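Side-chain contact in pyridoxal 5'-phosphate synthase subunit PdxT (Thermus thermophilus, PDB 2YWD), which probably hydrolyses glutamine to glutamate and ammonia and passes the ammonia to its partner PdxS for pyridoxal 5'-phosphate synthesis: residues 158-161 / 166-169. Residues are numbered along the deposited sequence; the frame is centred on the assembly and turned at random.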
# COMPACT_ATOMS: atom_id res chain seq x y z
N PRO A 158 7.96 -12.63 2.94
CA PRO A 158 7.34 -11.42 3.49
C PRO A 158 6.20 -10.96 2.58
O PRO A 158 6.38 -10.87 1.37
CB PRO A 158 8.48 -10.41 3.50
CG PRO A 158 9.69 -11.26 3.67
CD PRO A 158 9.40 -12.41 2.72
N VAL A 159 5.04 -10.66 3.17
CA VAL A 159 3.88 -10.19 2.40
C VAL A 159 3.29 -8.91 2.99
O VAL A 159 2.46 -8.26 2.36
CB VAL A 159 2.78 -11.26 2.29
CG1 VAL A 159 3.31 -12.45 1.49
CG2 VAL A 159 2.32 -11.70 3.67
N LEU A 160 3.70 -8.57 4.21
CA LEU A 160 3.25 -7.33 4.86
C LEU A 160 4.49 -6.77 5.54
O LEU A 160 5.08 -7.42 6.41
CB LEU A 160 2.17 -7.60 5.91
CG LEU A 160 1.69 -6.33 6.65
CD1 LEU A 160 1.03 -5.38 5.64
CD2 LEU A 160 0.70 -6.69 7.75
N VAL A 161 4.90 -5.57 5.13
CA VAL A 161 6.10 -4.97 5.70
C VAL A 161 5.85 -3.53 6.14
O VAL A 161 4.96 -2.86 5.63
CB VAL A 161 7.26 -4.98 4.69
CG1 VAL A 161 7.55 -6.40 4.24
CG2 VAL A 161 6.92 -4.10 3.49
N VAL A 166 5.23 3.93 6.93
CA VAL A 166 4.94 3.40 5.60
C VAL A 166 4.65 1.91 5.74
O VAL A 166 5.47 1.14 6.24
CB VAL A 166 6.15 3.57 4.64
CG1 VAL A 166 5.83 2.95 3.28
CG2 VAL A 166 6.47 5.04 4.48
N LEU A 167 3.46 1.51 5.30
CA LEU A 167 3.02 0.13 5.38
C LEU A 167 2.73 -0.38 3.97
O LEU A 167 2.19 0.37 3.15
CB LEU A 167 1.75 0.05 6.23
CG LEU A 167 1.17 -1.32 6.55
CD1 LEU A 167 2.14 -2.09 7.43
CD2 LEU A 167 -0.17 -1.15 7.26
N ALA A 168 3.09 -1.63 3.68
CA ALA A 168 2.85 -2.18 2.35
C ALA A 168 2.50 -3.66 2.39
O ALA A 168 3.09 -4.43 3.14
CB ALA A 168 4.07 -1.95 1.47
N SER A 169 1.54 -4.06 1.56
CA SER A 169 1.13 -5.46 1.48
C SER A 169 1.03 -5.91 0.03
O SER A 169 0.73 -5.12 -0.86
CB SER A 169 -0.24 -5.66 2.16
OG SER A 169 -1.26 -4.95 1.48
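With CG trans to the backbone N in both leucines (chi1 179° in Leu160, -175° in Leu167), a second torsion near 65° brings each CD1 towards the other strand. The two CD1 methyls meet on one face of the beta hairpin, 3.9 Å apart. Leu160 and Ser169 form an antiparallel non-hydrogen-bonded pair, and Leu160 CD1 lies 3.7 Å from Ser169 CB. CD1 of Leu167 rests on Val161 O at 3.4 Å. An alanine in place of Leu167 would lose this CD1, and would probably leave a gap beside Leu160 CD1 and over Val161 O. The other face carries Val161 and Ala168, with Val161 CG2 4.1 Å from Ala168 CB. Their backbones form a hydrogen-bonded pair. Val161 N to Ala168 O is 2.9 Å, and Ala168 N to Val161 O is 3.0 Å. Next to the Leu160-Ser169 pair, Val159 O takes a CA-H...O contact from Ser169 CA at 3.2 Å. A classic bulge sets Val159 and Leu160 together opposite Ala152 of strand 149-154. Ser169 OG is hydrogen-bonded to Phe171 O. The side chain of Ser169 is about 6 Å from that of Glu174, predicted to belong to the charge relay system. The hairpin belongs to the central mixed sheet of this class I glutaminase fold. Strand 166-169 runs parallel to strand 76-80, which leads to the predicted nucleophile Cys81, and strand 157-163 lies between 166-169 and the outermost strand 149-154. Phe141 of strand 140-144 covers Val161 and Ala168.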